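Local coordinates for protein EvdO1 (Micromonospora carbonacea, PDB 4XBZ) that probably catalyses an oxidative cyclization in orthosomycin biosynthesis, as a metal-dependent oxygenase of the phytanoyl-CoA dioxygenase family built on a double-stranded beta-helix, at residues L63-A75 and A115-L127. Residues are numbered along the deposited sequence; the frame is centred on the assembly and turned at random.
Sequences LLTPQELADVQEA and ARPIAMLAGHPLL
The ring of H124 lies against L63, L64 and E68 and illustrates how a histidine can cap one helix while packing against the loop that leads into another. Its ND1 accepts L126 N in the ring plane at 3.1 Å, an N-cap bond that opens helix 125-134, while NE2 makes a weak, bent bond to L63 O (3.3 Å), an oxygen that R40 NH2 also bonds. L63 CD1 sits over one ring face, a CH-pi contact 4.1 Å from the centroid, and also reaches L126 CB. With CG anti to the backbone N (chi1 -179°) and an extended chain, E68 reaches across to the other segment, its carboxylate only 12° from the imidazole plane and OE1 3.3 Å from H124 CD2. One water joins T65 N, E68 OE1 and H124 NE2; a second donates to E68 OE2. Replacing this histidine with alanine removes the capping acceptor of L126 N, and would probably leave L63 CD1 without the ring face it packs on. Beside the polar group L121 forks: CD1 meets L64 CD2 at 3.6 Å, whereas CD2 meets V72 CG2 at 4.1 Å. Farther along, A75 CB settles among A115 CB, P117 CG and I118 CG1, and the axes of helices 66-75 and 116-121 come within 9.0 Å, crossing at -130°. R292 of helix 275-293 salt-bridges E68 OE1 and bonds M120 O, tying that helix to both segments, while V72 and I118 rest on I257 and L127 on F259 and Y261, all of strand 256-263 in the larger beta-sheet.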
ATOM      1  N   LEU A  63     -18.584   5.586  -7.707  1.00 30.33           N
ATOM      2  CA  LEU A  63     -17.753   4.673  -8.490  1.00 32.28           C
ATOM      3  C   LEU A  63     -18.415   4.333  -9.826  1.00 33.38           C
ATOM      4  O   LEU A  63     -17.770   4.346 -10.871  1.00 36.67           O
ATOM      5  CB  LEU A  63     -17.463   3.387  -7.706  1.00 26.84           C
ATOM      6  CG  LEU A  63     -16.728   2.301  -8.502  1.00 32.62           C
ATOM      7  CD1 LEU A  63     -15.311   2.714  -8.815  1.00 27.61           C
ATOM      8  CD2 LEU A  63     -16.763   0.951  -7.783  1.00 30.56           C
ATOM      9  N   LEU A  64     -19.713   4.058  -9.789  1.00 33.69           N
ATOM     10  CA  LEU A  64     -20.419   3.586 -10.976  1.00 37.26           C
ATOM     11  C   LEU A  64     -21.222   4.686 -11.658  1.00 35.39           C
ATOM     12  O   LEU A  64     -21.803   5.548 -10.989  1.00 30.45           O
ATOM     13  CB  LEU A  64     -21.354   2.433 -10.610  1.00 30.65           C
ATOM     14  CG  LEU A  64     -20.750   1.222  -9.906  1.00 32.37           C
ATOM     15  CD1 LEU A  64     -21.852   0.243  -9.519  1.00 31.63           C
ATOM     16  CD2 LEU A  64     -19.738   0.559 -10.808  1.00 29.44           C
ATOM     17  N   THR A  65     -21.258   4.648 -12.991  1.00 32.54           N
ATOM     18  CA  THR A  65     -22.281   5.397 -13.723  1.00 37.39           C
ATOM     19  C   THR A  65     -23.672   4.886 -13.334  1.00 36.18           C
ATOM     20  O   THR A  65     -23.813   3.754 -12.861  1.00 35.18           O
ATOM     21  CB  THR A  65     -22.131   5.278 -15.259  1.00 31.39           C
ATOM     22  OG1 THR A  65     -22.363   3.922 -15.669  1.00 35.54           O
ATOM     23  CG2 THR A  65     -20.765   5.739 -15.707  1.00 34.11           C
ATOM     24  N   PRO A  66     -24.707   5.724 -13.520  1.00 41.25           N
ATOM     25  CA  PRO A  66     -26.098   5.289 -13.316  1.00 36.05           C
ATOM     26  C   PRO A  66     -26.466   4.025 -14.101  1.00 34.35           C
ATOM     27  O   PRO A  66     -27.086   3.123 -13.535  1.00 39.08           O
ATOM     28  CB  PRO A  66     -26.908   6.496 -13.801  1.00 30.16           C
ATOM     29  CG  PRO A  66     -26.033   7.658 -13.459  1.00 33.81           C
ATOM     30  CD  PRO A  66     -24.616   7.181 -13.736  1.00 33.80           C
ATOM     31  N   GLN A  67     -26.075   3.956 -15.370  1.00 37.36           N
ATOM     32  CA  GLN A  67     -26.385   2.803 -16.226  1.00 39.62           C
ATOM     33  C   GLN A  67     -25.763   1.501 -15.719  1.00 40.97           C
ATOM     34  O   GLN A  67     -26.433   0.467 -15.703  1.00 42.63           O
ATOM     35  CB  GLN A  67     -25.921   3.059 -17.665  1.00 42.05           C
ATOM     36  CG  GLN A  67     -26.168   1.912 -18.653  1.00 45.66           C
ATOM     37  CD  GLN A  67     -27.651   1.644 -18.927  1.00 57.42           C
ATOM     38  OE1 GLN A  67     -28.354   1.022 -18.122  1.00 53.89           O
ATOM     39  NE2 GLN A  67     -28.130   2.119 -20.072  1.00 66.76           N
ATOM     40  N   GLU A  68     -24.491   1.544 -15.315  1.00 39.34           N
ATOM     41  CA  GLU A  68     -23.837   0.350 -14.790  1.00 35.96           C
ATOM     42  C   GLU A  68     -24.472  -0.067 -13.472  1.00 33.99           C
ATOM     43  O   GLU A  68     -24.644  -1.262 -13.213  1.00 36.10           O
ATOM     44  CB  GLU A  68     -22.319   0.554 -14.603  1.00 33.12           C
ATOM     45  CG  GLU A  68     -21.614  -0.719 -14.077  1.00 32.69           C
ATOM     46  CD  GLU A  68     -20.100  -0.760 -14.326  1.00 33.48           C
ATOM     47  OE1 GLU A  68     -19.451   0.308 -14.410  1.00 33.49           O
ATOM     48  OE2 GLU A  68     -19.556  -1.876 -14.441  1.00 32.39           O
ATOM     49  N   LEU A  69     -24.828   0.907 -12.640  1.00 32.14           N
ATOM     50  CA  LEU A  69     -25.477   0.596 -11.366  1.00 32.62           C
ATOM     51  C   LEU A  69     -26.749  -0.206 -11.606  1.00 37.50           C
ATOM     52  O   LEU A  69     -26.987  -1.224 -10.952  1.00 34.13           O
ATOM     53  CB  LEU A  69     -25.800   1.875 -10.581  1.00 35.97           C
ATOM     54  CG  LEU A  69     -26.733   1.733  -9.369  1.00 32.61           C
ATOM     55  CD1 LEU A  69     -26.161   0.780  -8.342  1.00 32.15           C
ATOM     56  CD2 LEU A  69     -27.022   3.083  -8.726  1.00 28.29           C
ATOM     57  N   ALA A  70     -27.553   0.248 -12.566  1.00 37.17           N
ATOM     58  CA  ALA A  70     -28.779  -0.455 -12.915  1.00 37.48           C
ATOM     59  C   ALA A  70     -28.468  -1.857 -13.458  1.00 34.78           C
ATOM     60  O   ALA A  70     -29.094  -2.830 -13.037  1.00 33.57           O
ATOM     61  CB  ALA A  70     -29.598   0.349 -13.921  1.00 32.75           C
ATOM     62  N   ASP A  71     -27.498  -1.972 -14.365  1.00 32.40           N
ATOM     63  CA  ASP A  71     -27.170  -3.295 -14.908  1.00 33.93           C
ATOM     64  C   ASP A  71     -26.786  -4.249 -13.779  1.00 35.93           C
ATOM     65  O   ASP A  71     -27.150  -5.424 -13.793  1.00 36.07           O
ATOM     66  CB  ASP A  71     -26.031  -3.226 -15.933  1.00 35.48           C
ATOM     67  CG  ASP A  71     -26.318  -2.262 -17.075  1.00 39.00           C
ATOM     68  OD1 ASP A  71     -27.484  -1.878 -17.265  1.00 34.17           O
ATOM     69  OD2 ASP A  71     -25.361  -1.889 -17.794  1.00 45.57           O
ATOM     70  N   VAL A  72     -26.070  -3.725 -12.786  1.00 35.98           N
ATOM     71  CA  VAL A  72     -25.563  -4.548 -11.699  1.00 34.81           C
ATOM     72  C   VAL A  72     -26.668  -4.845 -10.674  1.00 34.00           C
ATOM     73  O   VAL A  72     -26.749  -5.947 -10.120  1.00 31.50           O
ATOM     74  CB  VAL A  72     -24.345  -3.871 -11.033  1.00 37.17           C
ATOM     75  CG1 VAL A  72     -24.030  -4.519  -9.724  1.00 40.32           C
ATOM     76  CG2 VAL A  72     -23.132  -3.973 -11.957  1.00 37.26           C
ATOM     77  N   GLN A  73     -27.532  -3.865 -10.445  1.00 35.44           N
ATOM     78  CA  GLN A  73     -28.707  -4.069  -9.595  1.00 36.34           C
ATOM     79  C   GLN A  73     -29.600  -5.191 -10.124  1.00 34.03           C
ATOM     80  O   GLN A  73     -30.141  -5.959  -9.338  1.00 29.95           O
ATOM     81  CB  GLN A  73     -29.528  -2.776  -9.471  1.00 26.53           C
ATOM     82  CG  GLN A  73     -29.015  -1.824  -8.417  1.00 31.31           C
ATOM     83  CD  GLN A  73     -29.538  -0.403  -8.595  1.00 33.77           C
ATOM     84  OE1 GLN A  73     -29.876   0.015  -9.708  1.00 31.31           O
ATOM     85  NE2 GLN A  73     -29.604   0.349  -7.494  1.00 29.40           N
ATOM     86  N   GLU A  74     -29.758  -5.269 -11.448  1.00 34.22           N
ATOM     87  CA  GLU A  74     -30.666  -6.243 -12.056  1.00 34.76           C
ATOM     88  C   GLU A  74     -30.031  -7.621 -12.063  1.00 38.12           C
ATOM     89  O   GLU A  74     -30.725  -8.632 -11.938  1.00 36.37           O
ATOM     90  CB  GLU A  74     -31.052  -5.820 -13.479  1.00 34.96           C
ATOM     91  CG  GLU A  74     -31.761  -6.909 -14.320  1.00 38.61           C
ATOM     92  CD  GLU A  74     -33.055  -7.457 -13.690  1.00 49.05           C
ATOM     93  OE1 GLU A  74     -33.780  -6.708 -12.989  1.00 49.56           O
ATOM     94  OE2 GLU A  74     -33.350  -8.659 -13.901  1.00 50.75           O
ATOM     95  N   ALA A  75     -28.706  -7.658 -12.195  1.00 32.29           N
ATOM     96  CA  ALA A  75     -27.984  -8.921 -12.097  1.00 33.93           C
ATOM     97  C   ALA A  75     -28.065  -9.452 -10.662  1.00 30.11           C
ATOM     98  O   ALA A  75     -28.189 -10.655 -10.439  1.00 34.37           O
ATOM     99  CB  ALA A  75     -26.531  -8.753 -12.543  1.00 28.98           C
ATOM    100  N   ALA A 115     -22.747 -14.065 -13.463  1.00 35.02           N
ATOM    101  CA  ALA A 115     -23.459 -12.956 -14.077  1.00 30.25           C
ATOM    102  C   ALA A 115     -22.509 -12.023 -14.811  1.00 33.38           C
ATOM    103  O   ALA A 115     -21.650 -11.391 -14.198  1.00 32.82           O
ATOM    104  CB  ALA A 115     -24.241 -12.190 -13.022  1.00 27.95           C
ATOM    105  N   ARG A 116     -22.695 -11.922 -16.121  1.00 35.05           N
ATOM    106  CA  ARG A 116     -21.806 -11.156 -16.980  1.00 33.97           C
ATOM    107  C   ARG A 116     -21.649  -9.677 -16.568  1.00 36.45           C
ATOM    108  O   ARG A 116     -20.542  -9.126 -16.655  1.00 33.44           O
ATOM    109  CB  ARG A 116     -22.283 -11.263 -18.439  1.00 38.44           C
ATOM    110  CG  ARG A 116     -21.284 -10.719 -19.464  1.00 38.62           C
ATOM    111  CD  ARG A 116     -21.751 -10.873 -20.916  1.00 36.37           C
ATOM    112  NE  ARG A 116     -20.999  -9.978 -21.792  1.00 43.84           N
ATOM    113  CZ  ARG A 116     -19.841 -10.292 -22.362  1.00 46.97           C
ATOM    114  NH1 ARG A 116     -19.317 -11.489 -22.157  1.00 49.19           N
ATOM    115  NH2 ARG A 116     -19.208  -9.413 -23.137  1.00 44.57           N
ATOM    116  N   PRO A 117     -22.740  -9.018 -16.117  1.00 39.24           N
ATOM    117  CA  PRO A 117     -22.495  -7.630 -15.710  1.00 30.88           C
ATOM    118  C   PRO A 117     -21.561  -7.506 -14.505  1.00 32.02           C
ATOM    119  O   PRO A 117     -20.891  -6.481 -14.345  1.00 29.88           O
ATOM    120  CB  PRO A 117     -23.894  -7.116 -15.360  1.00 33.91           C
ATOM    121  CG  PRO A 117     -24.806  -7.962 -16.170  1.00 39.45           C
ATOM    122  CD  PRO A 117     -24.184  -9.326 -16.153  1.00 34.26           C
ATOM    123  N   ILE A 118     -21.518  -8.537 -13.670  1.00 30.39           N
ATOM    124  CA  ILE A 118     -20.676  -8.504 -12.480  1.00 31.29           C
ATOM    125  C   ILE A 118     -19.194  -8.840 -12.805  1.00 33.92           C
ATOM    126  O   ILE A 118     -18.274  -8.244 -12.228  1.00 30.35           O
ATOM    127  CB  ILE A 118     -21.249  -9.448 -11.403  1.00 29.01           C
ATOM    128  CG1 ILE A 118     -22.646  -8.950 -10.981  1.00 27.95           C
ATOM    129  CG2 ILE A 118     -20.330  -9.526 -10.204  1.00 24.79           C
ATOM    130  CD1 ILE A 118     -23.269  -9.745  -9.842  1.00 25.31           C
ATOM    131  N   ALA A 119     -18.969  -9.748 -13.756  1.00 28.71           N
ATOM    132  CA  ALA A 119     -17.621 -10.004 -14.260  1.00 31.95           C
ATOM    133  C   ALA A 119     -16.993  -8.731 -14.837  1.00 31.11           C
ATOM    134  O   ALA A 119     -15.842  -8.402 -14.553  1.00 33.11           O
ATOM    135  CB  ALA A 119     -17.643 -11.105 -15.308  1.00 33.98           C
ATOM    136  N   MET A 120     -17.760  -8.001 -15.637  1.00 35.17           N
ATOM    137  CA  MET A 120     -17.294  -6.734 -16.184  1.00 34.13           C
ATOM    138  C   MET A 120     -17.055  -5.697 -15.077  1.00 32.35           C
ATOM    139  O   MET A 120     -16.132  -4.874 -15.162  1.00 30.95           O
ATOM    140  CB  MET A 120     -18.294  -6.203 -17.221  1.00 37.79           C
ATOM    141  CG  MET A 120     -18.452  -7.124 -18.456  1.00 41.35           C
ATOM    142  SD  MET A 120     -19.118  -6.335 -19.952  1.00 44.61           S
ATOM    143  CE  MET A 120     -20.753  -5.838 -19.394  1.00 34.51           C
ATOM    144  N   LEU A 121     -17.888  -5.741 -14.040  1.00 33.79           N
ATOM    145  CA  LEU A 121     -17.685  -4.897 -12.864  1.00 30.65           C
ATOM    146  C   LEU A 121     -16.325  -5.234 -12.252  1.00 30.26           C
ATOM    147  O   LEU A 121     -15.611  -4.354 -11.769  1.00 31.82           O
ATOM    148  CB  LEU A 121     -18.813  -5.090 -11.839  1.00 31.11           C
ATOM    149  CG  LEU A 121     -18.691  -4.369 -10.480  1.00 32.90           C
ATOM    150  CD1 LEU A 121     -18.588  -2.854 -10.649  1.00 22.08           C
ATOM    151  CD2 LEU A 121     -19.864  -4.729  -9.562  1.00 25.41           C
ATOM    152  N   ALA A 122     -15.955  -6.510 -12.311  1.00 27.26           N
ATOM    153  CA  ALA A 122     -14.707  -6.963 -11.730  1.00 29.15           C
ATOM    154  C   ALA A 122     -13.500  -6.475 -12.528  1.00 27.96           C
ATOM    155  O   ALA A 122     -12.374  -6.596 -12.068  1.00 31.04           O
ATOM    156  CB  ALA A 122     -14.695  -8.495 -11.602  1.00 23.33           C
ATOM    157  N   GLY A 123     -13.734  -5.908 -13.708  1.00 29.97           N
ATOM    158  CA  GLY A 123     -12.665  -5.292 -14.484  1.00 25.96           C
ATOM    159  C   GLY A 123     -12.734  -3.775 -14.536  1.00 28.27           C
ATOM    160  O   GLY A 123     -12.041  -3.141 -15.329  1.00 28.29           O
ATOM    161  N   HIS A 124     -13.593  -3.196 -13.697  1.00 30.76           N
ATOM    162  CA  HIS A 124     -13.810  -1.747 -13.644  1.00 29.03           C
ATOM    163  C   HIS A 124     -12.512  -0.999 -13.347  1.00 32.63           C
ATOM    164  O   HIS A 124     -11.944  -1.150 -12.264  1.00 30.44           O
ATOM    165  CB  HIS A 124     -14.870  -1.419 -12.585  1.00 30.33           C
ATOM    166  CG  HIS A 124     -15.373  -0.005 -12.622  1.00 34.20           C
ATOM    167  ND1 HIS A 124     -14.536   1.092 -12.571  1.00 34.53           N
ATOM    168  CD2 HIS A 124     -16.634   0.489 -12.669  1.00 30.22           C
ATOM    169  CE1 HIS A 124     -15.258   2.198 -12.597  1.00 32.93           C
ATOM    170  NE2 HIS A 124     -16.535   1.861 -12.654  1.00 36.42           N
ATOM    171  N   PRO A 125     -12.063  -0.163 -14.303  1.00 31.51           N
ATOM    172  CA  PRO A 125     -10.740   0.473 -14.302  1.00 30.48           C
ATOM    173  C   PRO A 125     -10.526   1.477 -13.163  1.00 33.12           C
ATOM    174  O   PRO A 125      -9.379   1.629 -12.739  1.00 29.32           O
ATOM    175  CB  PRO A 125     -10.694   1.175 -15.664  1.00 33.78           C
ATOM    176  CG  PRO A 125     -12.135   1.455 -15.984  1.00 28.35           C
ATOM    177  CD  PRO A 125     -12.902   0.304 -15.424  1.00 30.46           C
ATOM    178  N   LEU A 126     -11.578   2.134 -12.666  1.00 31.10           N
ATOM    179  CA  LEU A 126     -11.412   3.025 -11.518  1.00 30.29           C
ATOM    180  C   LEU A 126     -11.205   2.195 -10.250  1.00 31.99           C
ATOM    181  O   LEU A 126     -10.340   2.503  -9.416  1.00 25.36           O
ATOM    182  CB  LEU A 126     -12.611   3.968 -11.358  1.00 32.28           C
ATOM    183  CG  LEU A 126     -12.799   5.045 -12.434  1.00 35.36           C
ATOM    184  CD1 LEU A 126     -13.863   6.075 -12.035  1.00 26.94           C
ATOM    185  CD2 LEU A 126     -11.480   5.734 -12.792  1.00 28.60           C
ATOM    186  N   LEU A 127     -11.999   1.135 -10.113  1.00 30.61           N
ATOM    187  CA  LEU A 127     -11.830   0.194  -9.008  1.00 30.05           C
ATOM    188  C   LEU A 127     -10.398  -0.378  -8.973  1.00 29.56           C
ATOM    189  O   LEU A 127      -9.703  -0.295  -7.951  1.00 29.45           O
ATOM    190  CB  LEU A 127     -12.865  -0.929  -9.115  1.00 27.94           C
ATOM    191  CG  LEU A 127     -12.804  -2.094  -8.129  1.00 28.05           C
ATOM    192  CD1 LEU A 127     -12.762  -1.608  -6.694  1.00 27.95           C
ATOM    193  CD2 LEU A 127     -13.987  -3.066  -8.339  1.00 32.21           C
TER
HETATM  194  O   HOH W   1     -19.288   2.826 -14.023  1.00 31.35           O
HETATM  195  O   HOH W   2     -20.917  -4.318 -15.415  1.00 39.41           O